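Local coordinates for protein metallo-beta-lactamase (Pseudomonas stutzeri, PDB 4ZEJ) that probably hydrolyses beta-lactam antibiotics to substituted beta-amino acids, as a class B metallo-beta-lactamase with two zinc ions in its active site, at residues Glu9-Lys12 with Glu13-Leu17; Ser74-Trp77 with His78-Thr82; Thr95-Thr99 with Ser100-Leu104; Val195-His199 with Gly200-Asp204. All coordinates share one frame; numbering follows the deposited sequence.

Contact 1: residues Glu9-Lys12 with Glu13-Leu17; sequences EKVK and ENIFL
E9 and L17 pair through both of their backbone amides in a tight antiparallel beta hairpin. E9 N gives its hydrogen to L17 O at 2.9 Å, and L17 N returns one to E9 O at 2.7 Å. L17 O takes a second hydrogen from a water, which also donates to E9 OE1; that carboxylate is further held by a salt bridge to R7. At the turn end, I15 N donates to K12 O at 2.9 Å, closing a type II turn from K12 to I15. Two residues on one strand, V11 and K12, lie opposite the single I15: a classic beta bulge. I15 O accepts a firm bond from V11 N, 2.8 Å, and a weak one from K12 N. K10 and F16 form the non-hydrogen-bonded pair. K10 CB lies 3.9 Å from F16 CE1. On the other side of the hairpin, V11 CG2 packs on L17 CB at 3.8 Å. This methyl stands beside the V11 backbone N, which turns it to L17. K12 NZ leaves the hairpin and bonds to S150 O. Strand 7-12 is an outermost strand of its sheet, strand 30-39 lies beyond 15-24, and V11, K12 and L17 touch strand 194-197.

Contact 2: residues Ser74-Trp77 with His78-Thr82; sequences STHW and HEDRT. With ZN (zinc ion), chain D; ZN (zinc ion), chain C.
H76 and H78 clasp one zinc ion in the HxHxD motif of the metallo-beta-lactamase fold, and D80 binds the second. The motif spans the loop after strand 68-73 and the start of helix 79-82, with H78 at the N-cap position. Metal bonds come first. H76 NE2 and H78 ND1 reach the first zinc at 2.2 and 2.0 Å, using different ring nitrogens; H138 and a water also bind it. H78 ND1 comes in the plane of the H76 ring, at its edge. D80 OD2 binds the other zinc at 2.0 Å; C157 and H199 are among its other ligands.

Among the polar and charged groups, R81 NH2 bridges to the same D80 OD2 at 3.0 Å, from above the carboxylate plane. This second partner probably helps to hold the carboxylate in place. R81 NH1 pairs with D47, and H78 NE2 hydrogen-bonds to E172 OE1.

Ring and carbon packing follows. The edge of H78 meets the face of W77, with planes at 62° and H78 CD2 3.3 Å from W77 CE2. R81 bends at chi2 and chi3, so that CG sits over the imidazole face, 3.4 Å from H76 CE1, while the guanidinium runs on past the ring towards D80.

A hydroxyl bond ties the loop to the helix: S74 OG donates to R81 O at 2.8 Å, from above the carbonyl plane.

Contact 3: residues Thr95-Thr99 with Ser100-Leu104; sequences TYATT and STNHL
T98 and T99 carry the backbone from strand 95-98 into helix 99-107, whose first turn, 100-104, runs at 100° to the strand, with T98 at the N-cap position. T98 O accepts from N102 N at 2.9 Å in a nearly straight bond, 174° at the hydrogen. T99 O takes H103 N at 2.9 Å, the next bond of the first helical turn.

Side chains add a polar link beside these bonds. T98 OG1 lies 3.0 Å from T101 OG1, and the two side chains cross at about a right angle. The T98 hydroxyl sits between its own backbone N and carbonyl carbon (chi1 62°), which brings it to the start of the helix. One water bridges the same corner. It accepts from T98 N at 2.9 Å and donates to T101 OG1 at 2.8 Å. T101 OG1 also bonds to D141, so several partners hold this hydroxyl.

A97 CB packs on T101 CG2 at 3.8 Å and also lies near N102 OD1. That amide oxygen accepts from A113 N.

The corner belongs to the beta-alpha-beta unit of strand 95-98, helix 99-107 and strand 115-117. A97 pairs with Y115 and L117, Y96 bonds to S74, and L104 touches W77.

Contact 4: residues Val195-His199 with Gly200-Asp204; sequences VIPGH and GKIGD. With ZN (zinc ion), chain C.
V195 and G203 form a single antiparallel bridge where the chain leaves strand 194-197 and doubles back towards helix 206-218. Both backbone bonds of the pair are made. V195 N donates to G203 O at 2.8 Å, and G203 N donates to V195 O at 3.1 Å. The V195 side chain continues the contact, with CB 3.5 Å from D204 O. D204 OD1 then caps A206 N at the entry to the helix.

I196 and I202 lie side by side and point the same way, with I196 CG1 3.8 Å from I202 CG2. The proline ring fills the inside of the bend: P197 CG rests 3.4 Å from K201 O.

At the head of this loop is H199, the histidine ligand of the second zinc in the metallo-beta-lactamase fold. Its NE2 binds the metal at 2.2 Å, beside D80 and C157. The ring's other nitrogen, ND1, bonds to S31 O, which fixes the rotation of the imidazole. G200 follows with a positive phi of 96° as the chain turns back. N33 ND2 bonds to both P197 O and G200 O, holding the two limbs of the bend from strand 30-39.

Overall arrangement
From the N terminus, contact 1 closes the hairpin of strands 7-12 and 15-24 at one margin of the seven-stranded sheet. Contact 2 follows strand 68-73 of that sheet and forms the loop and short helix that carry ligands of both zincs. Contact 3 turns strand 95-98 into its helix, beside contact 2: T101 packs on W77. Contact 4 bends back after strand 194-197 of the five-stranded sheet. The four lie in series, none nested or crossed. Contacts 2 and 4 share one zinc through D80 and H199. Contacts 1 and 4 meet where L17 CD1 packs on I196 CG2 at 4.0 Å, joining the two sheets, and V11 packs on I202 of the following loop.

Contact 1: residues Glu9-Lys12 with Glu13-Leu17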
loop_
_atom_site.group_PDB
_atom_site.type_symbol
_atom_site.label_atom_id
_atom_site.label_comp_id
_atom_site.label_asym_id
_atom_site.label_seq_id
_atom_site.Cartn_x
_atom_site.Cartn_y
_atom_site.Cartn_z
ATOM N N GLU A 9 13.152 -6.838 -3.043
ATOM C CA GLU A 9 13.686 -7.882 -2.173
ATOM C C GLU A 9 12.593 -8.905 -1.858
ATOM O O GLU A 9 11.427 -8.544 -1.697
ATOM C CB GLU A 9 14.296 -7.212 -0.915
ATOM C CG GLU A 9 15.622 -6.493 -1.236
ATOM C CD GLU A 9 16.081 -5.473 -0.207
ATOM O OE1 GLU A 9 15.334 -4.530 0.059
ATOM O OE2 GLU A 9 17.232 -5.580 0.297
ATOM N N LYS A 10 12.954 -10.185 -1.796
ATOM C CA LYS A 10 11.967 -11.238 -1.536
ATOM C C LYS A 10 11.540 -11.236 -0.067
ATOM O O LYS A 10 12.389 -11.171 0.813
ATOM C CB LYS A 10 12.545 -12.609 -1.896
ATOM C CG LYS A 10 11.535 -13.750 -1.878
ATOM C CD LYS A 10 12.184 -15.022 -2.394
ATOM C CE LYS A 10 11.304 -16.242 -2.221
ATOM N NZ LYS A 10 12.036 -17.477 -2.634
ATOM N N VAL A 11 10.236 -11.328 0.189
ATOM C CA VAL A 11 9.690 -11.503 1.548
ATOM C C VAL A 11 9.520 -12.997 1.837
ATOM O O VAL A 11 9.983 -13.514 2.854
ATOM C CB VAL A 11 8.325 -10.788 1.706
ATOM C CG1 VAL A 11 7.749 -11.003 3.100
ATOM C CG2 VAL A 11 8.473 -9.302 1.401
ATOM N N LYS A 12 8.822 -13.670 0.935
ATOM C CA LYS A 12 8.669 -15.119 0.963
ATOM C C LYS A 12 8.329 -15.576 -0.451
ATOM O O LYS A 12 8.269 -14.740 -1.366
ATOM C CB LYS A 12 7.596 -15.542 1.976
ATOM C CG LYS A 12 6.170 -15.078 1.668
ATOM C CD LYS A 12 5.195 -15.423 2.800
ATOM C CE LYS A 12 4.970 -16.909 2.975
ATOM N NZ LYS A 12 3.916 -17.212 3.990
ATOM N N GLU A 13 8.110 -16.881 -0.634
ATOM C CA GLU A 13 7.740 -17.418 -1.947
ATOM C C GLU A 13 6.639 -16.554 -2.573
ATOM O O GLU A 13 5.611 -16.285 -1.942
ATOM C CB GLU A 13 7.262 -18.870 -1.850
ATOM C CG GLU A 13 6.939 -19.518 -3.207
ATOM C CD GLU A 13 6.350 -20.911 -3.093
ATOM O OE1 GLU A 13 6.003 -21.330 -1.970
ATOM O OE2 GLU A 13 6.227 -21.604 -4.133
ATOM N N ASN A 14 6.889 -16.105 -3.798
ATOM C CA ASN A 14 5.916 -15.363 -4.602
ATOM C C ASN A 14 5.625 -13.925 -4.156
ATOM O O ASN A 14 4.777 -13.274 -4.756
ATOM C CB ASN A 14 4.599 -16.162 -4.765
ATOM C CG ASN A 14 4.766 -17.389 -5.637
ATOM O OD1 ASN A 14 5.491 -17.356 -6.622
ATOM N ND2 ASN A 14 4.076 -18.473 -5.294
ATOM N N ILE A 15 6.335 -13.415 -3.150
ATOM C CA ILE A 15 6.049 -12.081 -2.601
ATOM C C ILE A 15 7.326 -11.263 -2.510
ATOM O O ILE A 15 8.289 -11.663 -1.843
ATOM C CB ILE A 15 5.381 -12.152 -1.203
ATOM C CG1 ILE A 15 4.103 -13.009 -1.244
ATOM C CG2 ILE A 15 5.100 -10.741 -0.666
ATOM C CD1 ILE A 15 2.950 -12.463 -2.064
ATOM N N PHE A 16 7.322 -10.106 -3.170
ATOM C CA PHE A 16 8.477 -9.226 -3.201
ATOM C C PHE A 16 8.107 -7.848 -2.679
ATOM O O PHE A 16 7.041 -7.324 -3.002
ATOM C CB PHE A 16 9.014 -9.123 -4.624
ATOM C CG PHE A 16 9.536 -10.433 -5.152
ATOM C CD1 PHE A 16 10.885 -10.742 -5.057
ATOM C CD2 PHE A 16 8.663 -11.378 -5.690
ATOM C CE1 PHE A 16 11.370 -11.959 -5.520
ATOM C CE2 PHE A 16 9.133 -12.608 -6.145
ATOM C CZ PHE A 16 10.489 -12.898 -6.063
ATOM N N LEU A 17 9.001 -7.288 -1.874
ATOM C CA LEU A 17 8.857 -5.943 -1.325
ATOM C C LEU A 17 9.641 -4.990 -2.192
ATOM O O LEU A 17 10.819 -5.238 -2.470
ATOM C CB LEU A 17 9.432 -5.916 0.091
ATOM C CG LEU A 17 9.371 -4.579 0.822
ATOM C CD1 LEU A 17 7.959 -4.329 1.291
ATOM C CD2 LEU A 17 10.345 -4.615 2.006
HETATM O O HOH W 1 12.841 -3.754 -0.765
#

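Contact 2: residues Ser74-Trp77 with His78-Thr82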
loop_
_atom_site.group_PDB
_atom_site.type_symbol
_atom_site.label_atom_id
_atom_site.label_comp_id
_atom_site.label_asym_id
_atom_site.label_seq_id
_atom_site.Cartn_x
_atom_site.Cartn_y
_atom_site.Cartn_z
ATOM N N SER A 74 -3.723 0.817 -5.595
ATOM C CA SER A 74 -3.204 1.790 -4.630
ATOM C C SER A 74 -4.089 1.795 -3.380
ATOM O O SER A 74 -5.317 1.694 -3.482
ATOM C CB SER A 74 -3.107 3.188 -5.233
ATOM O OG SER A 74 -2.167 3.214 -6.295
ATOM N N THR A 75 -3.462 1.897 -2.211
ATOM C CA THR A 75 -4.143 1.684 -0.919
ATOM C C THR A 75 -4.597 2.967 -0.214
ATOM O O THR A 75 -5.350 2.898 0.745
ATOM C CB THR A 75 -3.295 0.823 0.028
ATOM O OG1 THR A 75 -2.034 1.458 0.268
ATOM C CG2 THR A 75 -3.063 -0.573 -0.577
ATOM N N HIS A 76 -4.133 4.126 -0.679
ATOM C CA HIS A 76 -4.826 5.410 -0.431
ATOM C C HIS A 76 -4.311 6.424 -1.452
ATOM O O HIS A 76 -3.474 6.077 -2.270
ATOM C CB HIS A 76 -4.751 5.912 1.031
ATOM C CG HIS A 76 -3.416 6.420 1.458
ATOM N ND1 HIS A 76 -2.386 5.579 1.815
ATOM C CD2 HIS A 76 -2.954 7.675 1.640
ATOM C CE1 HIS A 76 -1.340 6.295 2.169
ATOM N NE2 HIS A 76 -1.658 7.567 2.073
ATOM N N TRP A 77 -4.811 7.649 -1.429
ATOM C CA TRP A 77 -4.584 8.574 -2.558
ATOM C C TRP A 77 -3.230 9.283 -2.600
ATOM O O TRP A 77 -2.850 9.805 -3.649
ATOM C CB TRP A 77 -5.716 9.587 -2.661
ATOM C CG TRP A 77 -5.711 10.690 -1.638
ATOM C CD1 TRP A 77 -6.236 10.650 -0.384
ATOM C CD2 TRP A 77 -5.181 12.012 -1.809
ATOM N NE1 TRP A 77 -6.070 11.865 0.241
ATOM C CE2 TRP A 77 -5.426 12.719 -0.614
ATOM C CE3 TRP A 77 -4.518 12.665 -2.858
ATOM C CZ2 TRP A 77 -5.018 14.051 -0.429
ATOM C CZ3 TRP A 77 -4.125 13.997 -2.681
ATOM C CH2 TRP A 77 -4.376 14.670 -1.477
ATOM N N HIS A 78 -2.494 9.309 -1.493
ATOM C CA HIS A 78 -1.266 10.113 -1.443
ATOM C C HIS A 78 -0.210 9.614 -2.417
ATOM O O HIS A 78 -0.228 8.450 -2.833
ATOM C CB HIS A 78 -0.693 10.188 -0.027
ATOM C CG HIS A 78 -1.544 10.975 0.921
ATOM N ND1 HIS A 78 -1.543 10.768 2.282
ATOM C CD2 HIS A 78 -2.437 11.965 0.696
ATOM C CE1 HIS A 78 -2.374 11.621 2.857
ATOM N NE2 HIS A 78 -2.937 12.349 1.914
ATOM N N GLU A 79 0.724 10.501 -2.744
ATOM C CA GLU A 79 1.712 10.258 -3.803
ATOM C C GLU A 79 2.629 9.057 -3.586
ATOM O O GLU A 79 3.046 8.415 -4.566
ATOM C CB GLU A 79 2.566 11.509 -4.040
ATOM C CG GLU A 79 1.794 12.636 -4.707
ATOM C CD GLU A 79 2.626 13.888 -4.949
ATOM O OE1 GLU A 79 3.876 13.791 -5.070
ATOM O OE2 GLU A 79 2.025 14.982 -5.042
ATOM N N ASP A 80 2.933 8.730 -2.329
ATOM C CA ASP A 80 3.745 7.535 -2.055
ATOM C C ASP A 80 3.039 6.221 -2.436
ATOM O O ASP A 80 3.695 5.198 -2.536
ATOM C CB ASP A 80 4.271 7.484 -0.607
ATOM C CG ASP A 80 3.179 7.388 0.433
ATOM O OD1 ASP A 80 2.188 8.110 0.323
ATOM O OD2 ASP A 80 3.319 6.619 1.391
ATOM N N ARG A 81 1.721 6.254 -2.659
ATOM C CA ARG A 81 0.953 5.088 -3.124
ATOM C C ARG A 81 0.567 5.113 -4.617
ATOM O O ARG A 81 0.270 4.064 -5.198
ATOM C CB ARG A 81 -0.366 5.011 -2.347
ATOM C CG ARG A 81 -0.322 5.125 -0.836
ATOM C CD ARG A 81 0.328 3.922 -0.181
ATOM N NE ARG A 81 1.688 4.199 0.221
ATOM C CZ ARG A 81 2.616 3.291 0.515
ATOM N NH1 ARG A 81 2.391 1.972 0.431
ATOM N NH2 ARG A 81 3.806 3.722 0.892
ATOM N N THR A 82 0.485 6.309 -5.187
ATOM C CA THR A 82 -0.148 6.571 -6.479
ATOM C C THR A 82 0.737 7.297 -7.502
ATOM O O THR A 82 0.298 7.488 -8.629
ATOM C CB THR A 82 -1.410 7.444 -6.293
ATOM O OG1 THR A 82 -1.041 8.685 -5.676
ATOM C CG2 THR A 82 -2.459 6.723 -5.479
HETATM ZN ZN ZN D . -0.695 9.142 3.193
HETATM ZN ZN ZN C . 2.635 6.552 3.304
HETATM O O HOH W 2 0.796 10.952 4.118
#

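Contact 3: residues Thr95-Thr99 with Ser100-Leu104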
loop_
_atom_site.group_PDB
_atom_site.type_symbol
_atom_site.label_atom_id
_atom_site.label_comp_id
_atom_site.label_asym_id
_atom_site.label_seq_id
_atom_site.Cartn_x
_atom_site.Cartn_y
_atom_site.Cartn_z
ATOM N N THR A 95 -4.724 0.060 -13.853
ATOM C CA THR A 95 -4.576 0.602 -12.515
ATOM C C THR A 95 -5.927 0.566 -11.819
ATOM O O THR A 95 -6.974 0.764 -12.463
ATOM C CB THR A 95 -4.065 2.045 -12.555
ATOM O OG1 THR A 95 -4.924 2.817 -13.394
ATOM C CG2 THR A 95 -2.623 2.112 -13.089
ATOM N N TYR A 96 -5.893 0.295 -10.514
ATOM C CA TYR A 96 -7.083 0.135 -9.678
ATOM C C TYR A 96 -6.951 0.982 -8.423
ATOM O O TYR A 96 -5.863 1.113 -7.850
ATOM C CB TYR A 96 -7.267 -1.319 -9.231
ATOM C CG TYR A 96 -7.555 -2.284 -10.340
ATOM C CD1 TYR A 96 -6.523 -2.876 -11.065
ATOM C CD2 TYR A 96 -8.867 -2.611 -10.679
ATOM C CE1 TYR A 96 -6.788 -3.755 -12.104
ATOM C CE2 TYR A 96 -9.141 -3.486 -11.713
ATOM C CZ TYR A 96 -8.098 -4.056 -12.419
ATOM O OH TYR A 96 -8.374 -4.930 -13.441
ATOM N N ALA A 97 -8.077 1.523 -7.991
ATOM C CA ALA A 97 -8.197 2.183 -6.709
ATOM C C ALA A 97 -9.665 2.177 -6.313
ATOM O O ALA A 97 -10.543 1.969 -7.169
ATOM C CB ALA A 97 -7.678 3.607 -6.788
ATOM N N THR A 98 -9.946 2.427 -5.036
ATOM C CA THR A 98 -11.340 2.480 -4.576
ATOM C C THR A 98 -12.034 3.752 -5.063
ATOM O O THR A 98 -11.377 4.712 -5.482
ATOM C CB THR A 98 -11.468 2.470 -3.048
ATOM O OG1 THR A 98 -10.832 3.641 -2.511
ATOM C CG2 THR A 98 -10.856 1.206 -2.451
ATOM N N THR A 99 -13.365 3.733 -4.983
ATOM C CA THR A 99 -14.211 4.902 -5.238
ATOM C C THR A 99 -13.718 6.132 -4.476
ATOM O O THR A 99 -13.543 7.207 -5.066
ATOM C CB THR A 99 -15.679 4.605 -4.829
ATOM O OG1 THR A 99 -16.135 3.447 -5.536
ATOM C CG2 THR A 99 -16.607 5.770 -5.151
ATOM N N SER A 100 -13.485 5.963 -3.176
ATOM C CA SER A 100 -13.067 7.075 -2.319
ATOM C C SER A 100 -11.685 7.598 -2.722
ATOM O O SER A 100 -11.493 8.800 -2.834
ATOM C CB SER A 100 -13.068 6.667 -0.846
ATOM O OG SER A 100 -12.737 7.771 -0.015
ATOM N N THR A 101 -10.738 6.689 -2.948
ATOM C CA THR A 101 -9.406 7.066 -3.406
ATOM C C THR A 101 -9.412 7.802 -4.752
ATOM O O THR A 101 -8.771 8.842 -4.878
ATOM C CB THR A 101 -8.486 5.839 -3.476
ATOM O OG1 THR A 101 -8.339 5.318 -2.151
ATOM C CG2 THR A 101 -7.121 6.190 -4.054
ATOM N N ASN A 102 -10.132 7.265 -5.735
ATOM C CA ASN A 102 -10.264 7.935 -7.041
ATOM C C ASN A 102 -10.926 9.317 -6.948
ATOM O O ASN A 102 -10.504 10.244 -7.649
ATOM C CB ASN A 102 -10.996 7.051 -8.071
ATOM C CG ASN A 102 -10.061 6.425 -9.101
ATOM O OD1 ASN A 102 -8.832 6.482 -8.995
ATOM N ND2 ASN A 102 -10.653 5.823 -10.125
ATOM N N HIS A 103 -11.938 9.455 -6.085
ATOM C CA HIS A 103 -12.562 10.768 -5.822
ATOM C C HIS A 103 -11.553 11.772 -5.274
ATOM O O HIS A 103 -11.493 12.921 -5.721
ATOM C CB HIS A 103 -13.736 10.633 -4.838
ATOM C CG HIS A 103 -14.397 11.933 -4.502
ATOM N ND1 HIS A 103 -15.228 12.593 -5.382
ATOM C CD2 HIS A 103 -14.356 12.696 -3.382
ATOM C CE1 HIS A 103 -15.668 13.707 -4.824
ATOM N NE2 HIS A 103 -15.152 13.794 -3.610
ATOM N N LEU A 104 -10.750 11.329 -4.312
ATOM C CA LEU A 104 -9.721 12.183 -3.721
ATOM C C LEU A 104 -8.605 12.536 -4.701
ATOM O O LEU A 104 -8.104 13.657 -4.661
ATOM C CB LEU A 104 -9.151 11.550 -2.441
ATOM C CG LEU A 104 -10.115 11.612 -1.249
ATOM C CD1 LEU A 104 -9.727 10.609 -0.169
ATOM C CD2 LEU A 104 -10.195 13.015 -0.667
HETATM O O HOH W 3 -7.798 2.738 -3.132
#

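Contact 4: residues Val195-His199 with Gly200-Asp204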
loop_
_atom_site.group_PDB
_atom_site.type_symbol
_atom_site.label_atom_id
_atom_site.label_comp_id
_atom_site.label_asym_id
_atom_site.label_seq_id
_atom_site.Cartn_x
_atom_site.Cartn_y
_atom_site.Cartn_z
ATOM N N VAL A 195 2.773 -8.788 8.601
ATOM C CA VAL A 195 2.145 -7.520 8.330
ATOM C C VAL A 195 3.189 -6.555 7.791
ATOM O O VAL A 195 4.280 -6.410 8.363
ATOM C CB VAL A 195 1.483 -6.926 9.592
ATOM C CG1 VAL A 195 0.914 -5.548 9.288
ATOM C CG2 VAL A 195 0.400 -7.875 10.108
ATOM N N ILE A 196 2.838 -5.902 6.690
ATOM C CA ILE A 196 3.729 -4.979 6.002
ATOM C C ILE A 196 3.194 -3.538 6.137
ATOM O O ILE A 196 2.083 -3.233 5.683
ATOM C CB ILE A 196 3.930 -5.425 4.529
ATOM C CG1 ILE A 196 4.493 -6.871 4.558
ATOM C CG2 ILE A 196 4.839 -4.441 3.773
ATOM C CD1 ILE A 196 4.868 -7.496 3.262
ATOM N N PRO A 197 3.982 -2.644 6.777
ATOM C CA PRO A 197 3.590 -1.232 6.863
ATOM C C PRO A 197 3.944 -0.480 5.577
ATOM O O PRO A 197 4.776 -0.932 4.797
ATOM C CB PRO A 197 4.441 -0.716 8.033
ATOM C CG PRO A 197 5.702 -1.496 7.919
ATOM C CD PRO A 197 5.293 -2.867 7.420
ATOM N N GLY A 198 3.314 0.678 5.380
ATOM C CA GLY A 198 3.624 1.558 4.270
ATOM C C GLY A 198 5.047 2.094 4.338
ATOM O O GLY A 198 5.649 2.370 3.317
ATOM N N HIS A 199 5.571 2.246 5.552
ATOM C CA HIS A 199 6.915 2.773 5.778
ATOM C C HIS A 199 7.587 2.002 6.893
ATOM O O HIS A 199 6.977 1.764 7.923
ATOM C CB HIS A 199 6.831 4.242 6.186
ATOM C CG HIS A 199 6.084 5.090 5.216
ATOM N ND1 HIS A 199 6.659 5.583 4.067
ATOM C CD2 HIS A 199 4.794 5.499 5.200
ATOM C CE1 HIS A 199 5.765 6.277 3.391
ATOM N NE2 HIS A 199 4.626 6.250 4.065
ATOM N N GLY A 200 8.836 1.591 6.683
ATOM C CA GLY A 200 9.594 0.901 7.710
ATOM C C GLY A 200 9.598 -0.619 7.638
ATOM O O GLY A 200 9.229 -1.230 6.636
ATOM N N LYS A 201 10.032 -1.221 8.736
ATOM C CA LYS A 201 10.366 -2.631 8.790
ATOM C C LYS A 201 9.119 -3.530 8.860
ATOM O O LYS A 201 8.164 -3.219 9.579
ATOM C CB LYS A 201 11.239 -2.872 10.024
ATOM C CG LYS A 201 11.878 -4.237 10.074
ATOM C CD LYS A 201 12.809 -4.343 11.266
ATOM C CE LYS A 201 13.255 -5.769 11.477
ATOM N NZ LYS A 201 14.530 -5.842 12.251
ATOM N N ILE A 202 9.133 -4.648 8.141
ATOM C CA ILE A 202 7.996 -5.588 8.223
ATOM C C ILE A 202 8.030 -6.350 9.550
ATOM O O ILE A 202 9.061 -6.419 10.221
ATOM C CB ILE A 202 7.922 -6.568 7.026
ATOM C CG1 ILE A 202 8.988 -7.653 7.085
ATOM C CG2 ILE A 202 7.957 -5.790 5.716
ATOM C CD1 ILE A 202 8.840 -8.692 5.983
ATOM N N GLY A 203 6.896 -6.916 9.927
ATOM C CA GLY A 203 6.823 -7.717 11.141
ATOM C C GLY A 203 5.601 -8.605 11.123
ATOM O O GLY A 203 5.120 -8.985 10.056
ATOM N N ASP A 204 5.069 -8.876 12.304
ATOM C CA ASP A 204 3.886 -9.728 12.441
ATOM C C ASP A 204 2.692 -8.873 12.875
ATOM O O ASP A 204 2.726 -7.628 12.734
ATOM C CB ASP A 204 4.195 -10.943 13.353
ATOM C CG ASP A 204 4.389 -10.583 14.812
ATOM O OD1 ASP A 204 4.375 -9.391 15.175
ATOM O OD2 ASP A 204 4.571 -11.518 15.622
HETATM ZN ZN ZN C . 2.635 6.552 3.304
#